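Side-chain contact in alginate lyase (Paenibacillus sp. FPU-7, PDB 6KFN), which cleaves the polysaccharide alginate as a lyase, probably by beta-elimination, and has a right-handed parallel beta-helix fold: residues Asp212-Val217 and Val261-Ala266. Numbering follows the deposited sequence. Where two conformers were deposited one is given.
With NA (sodium ion), chain C.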
ATOM      1  N   ASP A 212       0.217  -7.383  13.956  1.00  4.85           N
ATOM      2  CA  ASP A 212      -0.831  -8.203  14.569  1.00  4.90           C
ATOM      3  C   ASP A 212      -2.202  -7.536  14.435  1.00  4.55           C
ATOM      4  O   ASP A 212      -3.124  -7.831  15.200  1.00  4.94           O
ATOM      5  CB  ASP A 212      -0.484  -8.560  16.007  1.00  5.13           C
ATOM      6  CG  ASP A 212      -0.348  -7.372  16.936  1.00  5.97           C
ATOM      7  OD1 ASP A 212      -0.616  -6.229  16.553  1.00  5.54           O
ATOM      8  OD2 ASP A 212       0.097  -7.624  18.088  1.00 10.08           O
ATOM      9  N   SER A 213      -2.356  -6.700  13.416  1.00  4.39           N
ATOM     10  CA  SER A 213      -3.622  -6.053  13.111  1.00  4.16           C
ATOM     11  C   SER A 213      -3.685  -5.829  11.598  1.00  3.93           C
ATOM     12  O   SER A 213      -2.665  -5.886  10.907  1.00  4.51           O
ATOM     13  CB  SER A 213      -3.778  -4.725  13.856  1.00  4.37           C
ATOM     14  OG  SER A 213      -2.754  -3.806  13.471  1.00  4.96           O
ATOM     15  N   PHE A 214      -4.889  -5.558  11.076  1.00  3.72           N
ATOM     16  CA  PHE A 214      -5.003  -5.202   9.662  1.00  3.72           C
ATOM     17  C   PHE A 214      -4.250  -3.915   9.331  1.00  3.87           C
ATOM     18  O   PHE A 214      -3.594  -3.808   8.300  1.00  4.00           O
ATOM     19  CB  PHE A 214      -6.459  -5.036   9.217  1.00  4.08           C
ATOM     20  CG  PHE A 214      -7.384  -6.200   9.482  1.00  4.19           C
ATOM     21  CD1 PHE A 214      -7.148  -7.476   8.955  1.00  5.06           C
ATOM     22  CD2 PHE A 214      -8.529  -6.006  10.236  1.00  5.06           C
ATOM     23  CE1 PHE A 214      -8.042  -8.510   9.213  1.00  6.19           C
ATOM     24  CE2 PHE A 214      -9.411  -7.034  10.470  1.00  5.55           C
ATOM     25  CZ  PHE A 214      -9.175  -8.288   9.958  1.00  5.48           C
ATOM     26  N   ILE A 215      -4.454  -2.909  10.194  1.00  3.82           N
ATOM     27  CA  ILE A 215      -3.866  -1.597  10.007  1.00  3.74           C
ATOM     28  C   ILE A 215      -3.245  -1.182  11.337  1.00  3.50           C
ATOM     29  O   ILE A 215      -3.835  -1.394  12.404  1.00  4.25           O
ATOM     30  CB  ILE A 215      -4.912  -0.525   9.577  1.00  4.11           C
ATOM     31  CG1 ILE A 215      -5.674  -1.008   8.336  1.00  4.51           C
ATOM     32  CG2 ILE A 215      -4.217   0.814   9.336  1.00  4.80           C
ATOM     33  CD1 ILE A 215      -6.734  -0.039   7.839  1.00  5.50           C
ATOM     34  N   ASP A 216      -2.067  -0.574  11.272  1.00  3.80           N
ATOM     35  CA  ASP A 216      -1.486   0.158  12.397  1.00  4.23           C
ATOM     36  C   ASP A 216      -1.334   1.603  11.946  1.00  3.87           C
ATOM     37  O   ASP A 216      -0.733   1.860  10.909  1.00  4.81           O
ATOM     38  CB  ASP A 216      -0.151  -0.411  12.844  1.00  4.92           C
ATOM     39  CG  ASP A 216       0.323   0.108  14.195  1.00  5.29           C
ATOM     40  OD1 ASP A 216      -0.486   0.757  14.904  1.00  6.00           O
ATOM     41  OD2 ASP A 216       1.497  -0.179  14.524  1.00  6.35           O
ATOM     42  N   VAL A 217      -1.902   2.516  12.734  1.00  3.81           N
ATOM     43  CA  VAL A 217      -1.905   3.947  12.422  1.00  3.93           C
ATOM     44  C   VAL A 217      -0.950   4.642  13.376  1.00  3.82           C
ATOM     45  O   VAL A 217      -1.233   4.748  14.573  1.00  4.22           O
ATOM     46  CB  VAL A 217      -3.288   4.578  12.532  1.00  4.27           C
ATOM     47  CG1 VAL A 217      -3.208   6.045  12.140  1.00  5.21           C
ATOM     48  CG2 VAL A 217      -4.308   3.831  11.691  1.00  4.90           C
ATOM     49  N   VAL A 261     -15.941  -5.494  10.672  1.00  4.82           N
ATOM     50  CA  VAL A 261     -14.893  -6.448  10.954  1.00  4.89           C
ATOM     51  C   VAL A 261     -15.457  -7.717  11.547  1.00  4.89           C
ATOM     52  O   VAL A 261     -16.302  -7.704  12.443  1.00  5.59           O
ATOM     53  CB  VAL A 261     -13.777  -5.820  11.821  1.00  5.15           C
ATOM     54  CG1 VAL A 261     -13.058  -4.700  11.055  1.00  5.68           C
ATOM     55  CG2 VAL A 261     -14.291  -5.295  13.160  1.00  6.04           C
ATOM     56  N   TYR A 262     -14.917  -8.837  11.053  1.00  4.81           N
ATOM     57  CA  TYR A 262     -15.304 -10.187  11.433  1.00  4.87           C
ATOM     58  C   TYR A 262     -14.127 -10.767  12.193  1.00  5.05           C
ATOM     59  O   TYR A 262     -13.122 -11.189  11.592  1.00  5.53           O
ATOM     60  CB  TYR A 262     -15.662 -11.011  10.182  1.00  6.00           C
ATOM     61  CG  TYR A 262     -16.819 -10.465   9.413  1.00  5.53           C
ATOM     62  CD1 TYR A 262     -18.128 -10.816   9.734  1.00  5.68           C
ATOM     63  CD2 TYR A 262     -16.635  -9.552   8.377  1.00  6.26           C
ATOM     64  CE1 TYR A 262     -19.204 -10.276   9.075  1.00  6.23           C
ATOM     65  CE2 TYR A 262     -17.692  -9.001   7.712  1.00  6.90           C
ATOM     66  CZ  TYR A 262     -19.001  -9.367   8.043  1.00  6.28           C
ATOM     67  OH  TYR A 262     -20.082  -8.835   7.407  1.00  7.68           O
ATOM     68  N   LEU A 263     -14.230 -10.752  13.525  1.00  4.97           N
ATOM     69  CA  LEU A 263     -13.123 -11.009  14.428  1.00  5.10           C
ATOM     70  C   LEU A 263     -13.211 -12.327  15.194  1.00  5.46           C
ATOM     71  O   LEU A 263     -12.369 -12.574  16.051  1.00  5.85           O
ATOM     72  CB  LEU A 263     -12.939  -9.839  15.390  1.00  5.51           C
ATOM     73  CG  LEU A 263     -12.637  -8.500  14.692  1.00  5.32           C
ATOM     74  CD1 LEU A 263     -12.542  -7.374  15.723  1.00  5.74           C
ATOM     75  CD2 LEU A 263     -11.427  -8.547  13.806  1.00  7.55           C
ATOM     76  N   ASP A 264     -14.210 -13.172  14.866  1.00  5.58           N
ATOM     77  CA  ASP A 264     -14.327 -14.560  15.298  1.00  6.44           C
ATOM     78  C   ASP A 264     -14.758 -14.751  16.751  1.00  7.00           C
ATOM     79  O   ASP A 264     -15.645 -15.573  17.023  1.00  8.80           O
ATOM     80  CB  ASP A 264     -13.055 -15.372  15.050  1.00  6.67           C
ATOM     81  CG  ASP A 264     -12.601 -15.245  13.615  1.00  6.98           C
ATOM     82  OD1 ASP A 264     -13.376 -15.649  12.712  1.00 10.69           O
ATOM     83  OD2 ASP A 264     -11.507 -14.725  13.374  1.00  6.23           O
ATOM     84  N   GLN A 265     -14.105 -14.072  17.666  1.00  7.48           N
ATOM     85  CA  GLN A 265     -14.274 -14.217  19.093  0.55 10.15           C
ATOM     86  C   GLN A 265     -14.401 -12.811  19.675  1.00  7.41           C
ATOM     87  O   GLN A 265     -14.247 -11.806  18.976  1.00  7.19           O
ATOM     88  CB  GLN A 265     -13.078 -15.004  19.689  0.55 22.53           C
ATOM     89  CG  GLN A 265     -11.768 -14.262  19.462  0.55 27.33           C
ATOM     90  CD  GLN A 265     -10.499 -14.902  19.994  0.55 30.29           C
ATOM     91  OE1 GLN A 265      -9.547 -14.187  20.348  0.55 21.14           O
ATOM     92  NE2 GLN A 265     -10.443 -16.228  19.999  0.55 51.82           N
ATOM     93  N   ALA A 266     -14.673 -12.734  20.974  1.00  8.71           N
ATOM     94  CA  ALA A 266     -14.951 -11.447  21.617  1.00  8.88           C
ATOM     95  C   ALA A 266     -13.698 -10.637  21.969  1.00  8.00           C
ATOM     96  O   ALA A 266     -13.812  -9.431  22.183  1.00  9.53           O
ATOM     97  CB  ALA A 266     -15.783 -11.662  22.891  1.00 11.03           C
TER
HETATM   98 NA    NA C 402       0.736  -4.256  16.261  1.00  5.42          NA
HETATM   99  O   HOH W   1      -0.009  -4.345  14.015  1.00  5.25           O
HETATM  100  O   HOH W   2       2.229  -2.475  15.792  1.00  9.18           O
HETATM  101  O   HOH W   3       1.465  -4.196  18.505  1.00 15.04           O
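F214 reaches across to V261 and L263 with a single atom of its ring, CE2, in a buried contact of a right-handed parallel beta-helix of the pectate-lyase-like kind. CE2 lies 4.2 Å from CD2 of L263 and 4.4 Å from CG1 of V261. Both methyls approach the ring obliquely. The surface buried between the segments is just 90 Å². The backbones stay well apart, with CA of F214 and CA of V261 10.1 Å from each other, and the contact is purely apolar. All three residues that touch are buried.

The chain turns a corner at F214 before entering strand 215-217, whereas V261 lies in strand 260-262, on another face of the helix. At that corner the CB of F214 already points toward 261-266, and chi1 of -54° sets CG beside the backbone N, extending the ring in that direction. L263 follows the strand; chi2 of 177° sets CD1 anti to CA, and the other branch, CD2, meets the ring although the CB does not head there. F241, in strand 241-243 next to 215-217 in the same sheet, touches both I215 and V261, and A240 touches F214.

The same corner borders a sodium site. D212 binds the ion through OD1 at 2.4 Å, and Y210 O, Q242 OE1 and three waters complete six ligands. One of these waters accepts from D212 N and donates to S213 OG; another donates to D216 OD2, which also pairs with K218. S213 OG in turn donates to I215 O at 2.9 Å, bridging the corner from above the carbonyl plane, 72° out of it.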